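Local coordinates for lipoprotein (Bacillus anthracis, PDB 4JG9) that is of unknown function but, as a putative bacterial lipoprotein, is probably tethered to the cell membrane by a lipid and may bind lipid, at residues S43-H46 / L47-K51; S60-E64 / K65-K69; I75-D79 / S80-A84. One frame throughout, in Å; residues are numbered along the deposited sequence.

Contact 1. Residues S43-H46 / L47-K51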
loop_
_atom_site.group_PDB
_atom_site.type_symbol
_atom_site.label_atom_id
_atom_site.label_comp_id
_atom_site.label_asym_id
_atom_site.label_seq_id
_atom_site.Cartn_x
_atom_site.Cartn_y
_atom_site.Cartn_z
ATOM N N SER A 43 7.114 7.627 3.283
ATOM C CA SER A 43 7.948 8.823 3.182
ATOM C C SER A 43 9.444 8.521 3.147
ATOM O O SER A 43 10.228 9.365 2.724
ATOM C CB SER A 43 7.651 9.777 4.327
ATOM O OG SER A 43 8.100 9.214 5.542
ATOM N N PHE A 44 9.843 7.339 3.611
ATOM C CA PHE A 44 11.263 6.970 3.602
ATOM C C PHE A 44 11.688 6.372 2.278
ATOM O O PHE A 44 12.861 6.049 2.087
ATOM C CB PHE A 44 11.645 6.050 4.779
ATOM C CG PHE A 44 10.771 4.830 4.922
ATOM C CD1 PHE A 44 11.056 3.662 4.220
ATOM C CD2 PHE A 44 9.664 4.850 5.772
ATOM C CE1 PHE A 44 10.248 2.514 4.362
ATOM C CE2 PHE A 44 8.855 3.723 5.924
ATOM C CZ PHE A 44 9.149 2.547 5.220
ATOM N N PHE A 45 10.766 6.271 1.336
ATOM C CA PHE A 45 11.125 5.758 0.032
ATOM C C PHE A 45 11.405 6.876 -0.951
ATOM O O PHE A 45 10.607 7.785 -1.114
ATOM C CB PHE A 45 10.036 4.868 -0.547
ATOM C CG PHE A 45 10.244 4.552 -1.995
ATOM C CD1 PHE A 45 11.122 3.564 -2.378
ATOM C CD2 PHE A 45 9.585 5.263 -2.972
ATOM C CE1 PHE A 45 11.327 3.278 -3.707
ATOM C CE2 PHE A 45 9.786 4.984 -4.305
ATOM C CZ PHE A 45 10.658 3.988 -4.672
ATOM N N HIS A 46 12.551 6.789 -1.607
ATOM C CA HIS A 46 12.930 7.747 -2.623
ATOM C C HIS A 46 13.335 6.992 -3.867
ATOM O O HIS A 46 13.902 5.915 -3.788
ATOM C CB HIS A 46 14.082 8.626 -2.147
ATOM C CG HIS A 46 13.858 9.236 -0.802
ATOM N ND1 HIS A 46 12.945 10.244 -0.585
ATOM C CD2 HIS A 46 14.432 8.983 0.397
ATOM C CE1 HIS A 46 12.964 10.583 0.692
ATOM N NE2 HIS A 46 13.857 9.832 1.309
ATOM N N LEU A 47 13.047 7.568 -5.018
ATOM C CA LEU A 47 13.364 6.938 -6.285
ATOM C C LEU A 47 14.861 6.758 -6.472
ATOM O O LEU A 47 15.303 5.885 -7.201
ATOM C CB LEU A 47 12.761 7.716 -7.446
ATOM C CG LEU A 47 11.323 7.327 -7.762
ATOM C CD1 LEU A 47 10.800 8.110 -8.949
ATOM C CD2 LEU A 47 11.240 5.840 -8.039
ATOM N N SER A 48 15.648 7.612 -5.845
ATOM C CA SER A 48 17.089 7.545 -6.047
ATOM C C SER A 48 17.681 6.166 -5.763
ATOM O O SER A 48 18.781 5.884 -6.225
ATOM C CB SER A 48 17.816 8.601 -5.212
ATOM O OG SER A 48 17.559 8.430 -3.827
ATOM N N VAL A 49 16.971 5.306 -5.024
ATOM C CA VAL A 49 17.481 3.951 -4.787
ATOM C C VAL A 49 17.558 3.159 -6.085
ATOM O O VAL A 49 18.242 2.143 -6.145
ATOM C CB VAL A 49 16.650 3.131 -3.769
ATOM C CG1 VAL A 49 16.782 3.725 -2.377
ATOM C CG2 VAL A 49 15.194 3.034 -4.198
ATOM N N LEU A 50 16.849 3.614 -7.113
ATOM C CA LEU A 50 16.888 2.952 -8.415
ATOM C C LEU A 50 18.163 3.238 -9.205
ATOM O O LEU A 50 18.430 2.567 -10.206
ATOM C CB LEU A 50 15.703 3.386 -9.273
ATOM C CG LEU A 50 14.309 2.980 -8.823
ATOM C CD1 LEU A 50 13.284 3.461 -9.842
ATOM C CD2 LEU A 50 14.233 1.480 -8.632
ATOM N N LYS A 51 18.931 4.238 -8.772
ATOM C CA LYS A 51 20.014 4.796 -9.590
ATOM C C LYS A 51 21.043 3.803 -10.142
ATOM O O LYS A 51 21.379 3.839 -11.331
ATOM C CB LYS A 51 20.719 5.956 -8.862
ATOM C CG LYS A 51 21.526 5.517 -7.634
ATOM C CD LYS A 51 22.227 6.674 -6.925
ATOM C CE LYS A 51 23.114 6.151 -5.792
ATOM N NZ LYS A 51 24.093 7.156 -5.296
#
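His-46 O accepts a weak but nearly straight hydrogen bond from Val-49 N, at 3.4 Å with an angle of 171° at the hydrogen. The same oxygen lies 3.2 Å from Val-49 CG2, a methyl that the first torsion of the valine sets between its own backbone N and carbonyl carbon. From there CG2 also reaches Phe-45 CE1, 3.9 Å away, meeting the ring obliquely. Leu-47 touches that ring next to this point: its CD2 methyl comes to 3.9 Å from Phe-45 CZ, and its backbone N stands over one face, offset toward the rim. Phe-45 can meet both residues because its CG is anti to the backbone N (chi1 168°), which carries the ring along the chain toward the turn. On the outer side, His-46 CB and Ser-48 OG come within 3.9 Å of each other, and the imidazole leads away from the turn. Beneath, Phe-45 packs on Tyr-160, Ile-107 and Leu-109, while Val-49 rests on Asn-158 and Tyr-160; together they set the loop against strands 102-110 and 153-161. The Leu-50 N to Leu-47 O bond, at 2.7 Å, continues the i+3 pattern characteristic of a short 3-10 turn.

Contact 2. Residues S60-E64 / K65-K69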
loop_
_atom_site.group_PDB
_atom_site.type_symbol
_atom_site.label_atom_id
_atom_site.label_comp_id
_atom_site.label_asym_id
_atom_site.label_seq_id
_atom_site.Cartn_x
_atom_site.Cartn_y
_atom_site.Cartn_z
ATOM N N SER A 60 22.371 -16.960 -7.444
ATOM C CA SER A 60 22.214 -17.791 -6.255
ATOM C C SER A 60 23.575 -18.138 -5.659
ATOM O O SER A 60 24.568 -18.248 -6.377
ATOM C CB SER A 60 21.480 -19.089 -6.599
ATOM O OG SER A 60 20.210 -18.840 -7.152
ATOM N N PHE A 61 23.601 -18.376 -4.354
ATOM C CA PHE A 61 24.810 -18.833 -3.685
ATOM C C PHE A 61 24.402 -19.794 -2.581
ATOM O O PHE A 61 23.246 -19.781 -2.114
ATOM C CB PHE A 61 25.622 -17.662 -3.114
ATOM C CG PHE A 61 24.903 -16.890 -2.052
ATOM C CD1 PHE A 61 25.110 -17.174 -0.706
ATOM C CD2 PHE A 61 24.032 -15.866 -2.388
ATOM C CE1 PHE A 61 24.449 -16.463 0.282
ATOM C CE2 PHE A 61 23.367 -15.148 -1.400
ATOM C CZ PHE A 61 23.575 -15.448 -0.065
ATOM N N ILE A 62 25.369 -20.573 -2.119
ATOM C CA ILE A 62 25.132 -21.569 -1.094
ATOM C C ILE A 62 25.583 -21.091 0.267
ATOM O O ILE A 62 26.718 -20.642 0.449
ATOM C CB ILE A 62 25.880 -22.891 -1.392
ATOM C CG1 ILE A 62 25.424 -23.477 -2.727
ATOM C CG2 ILE A 62 25.636 -23.895 -0.278
ATOM C CD1 ILE A 62 23.985 -24.006 -2.705
ATOM N N GLN A 63 24.685 -21.219 1.227
ATOM C CA GLN A 63 25.003 -20.936 2.606
ATOM C C GLN A 63 24.526 -22.136 3.410
ATOM O O GLN A 63 23.348 -22.496 3.367
ATOM C CB GLN A 63 24.311 -19.651 3.056
ATOM C CG GLN A 63 24.573 -19.279 4.496
ATOM C CD GLN A 63 25.500 -18.086 4.624
ATOM O OE1 GLN A 63 25.705 -17.332 3.664
ATOM N NE2 GLN A 63 26.048 -17.894 5.818
ATOM N N GLU A 64 25.459 -22.798 4.076
ATOM C CA GLU A 64 25.145 -23.983 4.856
ATOM C C GLU A 64 24.430 -25.043 4.037
ATOM O O GLU A 64 23.496 -25.673 4.511
ATOM C CB GLU A 64 24.349 -23.630 6.105
ATOM C CG GLU A 64 25.132 -22.774 7.079
ATOM C CD GLU A 64 24.714 -22.992 8.511
ATOM O OE1 GLU A 64 24.494 -24.157 8.896
ATOM O OE2 GLU A 64 24.617 -21.997 9.253
ATOM N N LYS A 65 24.866 -25.221 2.799
ATOM C CA LYS A 65 24.349 -26.280 1.945
ATOM C C LYS A 65 23.007 -26.008 1.280
ATOM O O LYS A 65 22.466 -26.881 0.616
ATOM C CB LYS A 65 24.280 -27.588 2.729
ATOM C CG LYS A 65 25.642 -28.116 3.127
ATOM C CD LYS A 65 25.539 -29.278 4.092
ATOM C CE LYS A 65 26.918 -29.723 4.538
ATOM N NZ LYS A 65 26.855 -30.676 5.677
ATOM N N ILE A 66 22.473 -24.806 1.438
ATOM C CA ILE A 66 21.192 -24.486 0.823
ATOM C C ILE A 66 21.278 -23.249 -0.042
ATOM O O ILE A 66 22.034 -22.333 0.238
ATOM C CB ILE A 66 20.055 -24.351 1.846
ATOM C CG1 ILE A 66 20.342 -23.221 2.824
ATOM C CG2 ILE A 66 19.846 -25.666 2.569
ATOM C CD1 ILE A 66 19.108 -22.710 3.523
ATOM N N PRO A 67 20.520 -23.246 -1.128
ATOM C CA PRO A 67 20.532 -22.131 -2.079
ATOM C C PRO A 67 19.844 -20.870 -1.568
ATOM O O PRO A 67 18.767 -20.934 -1.001
ATOM C CB PRO A 67 19.803 -22.700 -3.292
ATOM C CG PRO A 67 18.987 -23.815 -2.763
ATOM C CD PRO A 67 19.755 -24.394 -1.625
ATOM N N LEU A 68 20.482 -19.731 -1.795
ATOM C CA LEU A 68 19.987 -18.450 -1.326
ATOM C C LEU A 68 20.087 -17.373 -2.389
ATOM O O LEU A 68 20.960 -17.416 -3.239
ATOM C CB LEU A 68 20.789 -18.005 -0.106
ATOM C CG LEU A 68 20.164 -18.110 1.277
ATOM C CD1 LEU A 68 19.387 -19.395 1.456
ATOM C CD2 LEU A 68 21.228 -17.968 2.345
ATOM N N LYS A 69 19.187 -16.401 -2.332
ATOM C CA LYS A 69 19.256 -15.248 -3.215
ATOM C C LYS A 69 19.272 -13.954 -2.429
ATOM O O LYS A 69 18.455 -13.746 -1.548
ATOM C CB LYS A 69 18.116 -15.241 -4.222
ATOM C CG LYS A 69 18.447 -15.971 -5.501
ATOM C CD LYS A 69 17.541 -15.548 -6.635
ATOM C CE LYS A 69 17.735 -16.447 -7.841
ATOM N NZ LYS A 69 19.137 -16.442 -8.320
#
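The Phe-61 ring carries Leu-68 CB over one face, 4.0 Å from the ring centroid and 20° off the normal, a CH-pi contact offset toward the rim; Gln-63 OE1 lies in plane at the ring's edge. A first torsion of 63° places Phe-61 CG between its backbone N and carbonyl carbon, and the ring leans across the neighbouring strand. Leu-68 also sends CD2 to Gln-63 CB, at 3.6 Å. These side chains share one face of the sheet with Ile-66, and beyond them Leu-68 packs on Ala-76 and Tyr-93. The backbone forms a two-stranded antiparallel beta hairpin, closed by a type I' turn from Gln-63 to Ile-66 with Glu-64 and Lys-65 at its corners. Phe-61 and Leu-68 make a hydrogen-bonded pair: Leu-68 N gives to Phe-61 O at 2.8 Å, and Phe-61 N returns a bond to Leu-68 O. Gln-63 and Ile-66 pair by two such bonds at the turn. On the other face, Ile-62 lays CG2 against Lys-65 N, 3.4 Å away, and brings CD1 near Pro-67 N. There too Lys-69 runs extended to CE, then bends at chi4 (-58°), turning NZ to donate to Ser-60 OG at 2.9 Å. Ser-60 OG also probably bonds Asp-79 OD2, though the pair is modelled rather close, and Thr-58 O takes a further bond from Lys-69 NZ.

Contact 3. Residues I75-D79 / S80-A84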
loop_
_atom_site.group_PDB
_atom_site.type_symbol
_atom_site.label_atom_id
_atom_site.label_comp_id
_atom_site.label_asym_id
_atom_site.label_seq_id
_atom_site.Cartn_x
_atom_site.Cartn_y
_atom_site.Cartn_z
ATOM N N ILE A 75 21.692 -9.993 3.833
ATOM C CA ILE A 75 20.337 -10.496 3.817
ATOM C C ILE A 75 20.058 -11.278 2.542
ATOM O O ILE A 75 20.525 -10.921 1.478
ATOM C CB ILE A 75 19.326 -9.350 3.997
ATOM C CG1 ILE A 75 17.937 -9.896 4.310
ATOM C CG2 ILE A 75 19.310 -8.451 2.776
ATOM C CD1 ILE A 75 16.985 -8.853 4.841
ATOM N N ALA A 76 19.281 -12.340 2.658
ATOM C CA ALA A 76 18.933 -13.156 1.509
ATOM C C ALA A 76 17.634 -13.897 1.756
ATOM O O ALA A 76 17.191 -14.011 2.904
ATOM C CB ALA A 76 20.062 -14.141 1.202
HETATM N N MSE A 77 17.024 -14.390 0.681
HETATM C CA MSE A 77 15.859 -15.257 0.795
HETATM C C MSE A 77 16.193 -16.630 0.238
HETATM O O MSE A 77 17.161 -16.783 -0.513
HETATM C CB MSE A 77 14.662 -14.673 0.056
HETATM C CG MSE A 77 14.961 -14.310 -1.388
HETATM SE SE MSE A 77 13.355 -13.731 -2.390
HETATM C CE MSE A 77 13.040 -15.460 -3.227
ATOM N N ALA A 78 15.404 -17.632 0.611
ATOM C CA ALA A 78 15.579 -18.956 0.041
ATOM C C ALA A 78 15.402 -18.865 -1.468
ATOM O O ALA A 78 14.509 -18.157 -1.961
ATOM C CB ALA A 78 14.575 -19.925 0.634
ATOM N N ASP A 79 16.247 -19.580 -2.205
ATOM C CA ASP A 79 16.132 -19.580 -3.649
ATOM C C ASP A 79 14.903 -20.392 -4.012
ATOM O O ASP A 79 14.985 -21.579 -4.304
ATOM C CB ASP A 79 17.362 -20.157 -4.323
ATOM C CG ASP A 79 17.371 -19.886 -5.820
ATOM O OD1 ASP A 79 16.336 -19.416 -6.350
ATOM O OD2 ASP A 79 18.397 -20.175 -6.470
ATOM N N SER A 80 13.752 -19.747 -3.969
ATOM C CA SER A 80 12.518 -20.436 -4.279
ATOM C C SER A 80 11.879 -19.772 -5.497
ATOM O O SER A 80 11.989 -18.560 -5.672
ATOM C CB SER A 80 11.588 -20.365 -3.072
ATOM O OG SER A 80 10.366 -21.020 -3.340
ATOM N N PRO A 81 11.216 -20.564 -6.351
ATOM C CA PRO A 81 10.619 -19.955 -7.549
ATOM C C PRO A 81 9.462 -19.019 -7.190
ATOM O O PRO A 81 8.610 -19.340 -6.350
ATOM C CB PRO A 81 10.121 -21.160 -8.361
ATOM C CG PRO A 81 9.994 -22.275 -7.372
ATOM C CD PRO A 81 10.999 -22.021 -6.278
ATOM N N ILE A 82 9.477 -17.839 -7.799
ATOM C CA ILE A 82 8.438 -16.843 -7.570
ATOM C C ILE A 82 7.501 -16.763 -8.766
ATOM O O ILE A 82 7.902 -16.397 -9.873
ATOM C CB ILE A 82 9.069 -15.486 -7.279
ATOM C CG1 ILE A 82 9.783 -15.549 -5.926
ATOM C CG2 ILE A 82 8.034 -14.388 -7.288
ATOM C CD1 ILE A 82 10.956 -14.623 -5.823
ATOM N N ILE A 83 6.245 -17.107 -8.535
ATOM C CA ILE A 83 5.268 -17.146 -9.611
ATOM C C ILE A 83 4.338 -15.953 -9.450
ATOM O O ILE A 83 3.741 -15.784 -8.389
ATOM C CB ILE A 83 4.442 -18.451 -9.559
ATOM C CG1 ILE A 83 5.356 -19.673 -9.414
ATOM C CG2 ILE A 83 3.613 -18.599 -10.802
ATOM C CD1 ILE A 83 6.261 -19.871 -10.566
ATOM N N ALA A 84 4.200 -15.141 -10.495
ATOM C CA ALA A 84 3.367 -13.946 -10.394
ATOM C C ALA A 84 1.958 -14.337 -9.986
ATOM O O ALA A 84 1.442 -15.365 -10.442
ATOM C CB ALA A 84 3.354 -13.159 -11.694
#
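The chain leaves strand 75-78 through an inverse gamma turn centred on Asp-79, where Ser-80 N reaches back to Ala-78 O at 2.7 Å in a weak hydrogen bond, bent to 120° at the hydrogen. Across this kink the side-chain contact is made by Met-77, present as selenomethionine, and Ile-82. Their terminal methyls meet, Met-77 CE lying 3.4 Å from Ile-82 CD1, a close approach between two buried side chains. The selenomethionine chain runs extended through CG and then bends at chi3 (-98°), which turns CE toward the segment beyond the turn; CE also passes 4.1 Å from Ser-80 O. Ile-82 holds CG1 beside its backbone N and extends from there (chi2 151°), pointing CD1 back toward the strand. The pair belongs to the packing between two antiparallel beta sheets: Met-77 rests on Ile-90 and Trp-92 of its own sheet and on Phe-169 of strand 164-173, and Ile-82 lies against Ile-171 and Ala-173 of that same strand, where it also shares backbone bonding with Glu-174. At the turn itself, the Asp-79 carboxylate brings OD1 to 3.5 Å from Ser-80 N, while OD2 turns to Ser-60 in the hairpin alongside. Backbone bonds of Ala-78 with Met-91 and of Asp-79 with Pro-67 hold the end of strand 75-78 between its two neighbours, and Ser-80 OG bonds Asn-88 ND2 at the start of the following strand.

In the fold
Contacts 2 and 3 adjoin in one antiparallel sheet, where strands 66-69 and 75-78 are neighbours; their centres are about 11 Å apart. They are joined by the backbone bond from Met-77 N to Lys-69 O, 2.7 Å. Contact 1 lies on the other side of the chain's centre, about 29 Å from contact 2 and about 23 Å from contact 3 between centres, and leans on the second sheet. Contacts 1 and 2 are at the surface, the former beside the second subunit, which touches Ser-43 and Phe-44. Contact 3 is partly buried and relies on apolar methyls, whereas contact 2 combines a backbone-bonded hairpin with charged ends, and contact 1 sets a loop on the second sheet through aromatic and aliphatic side chains.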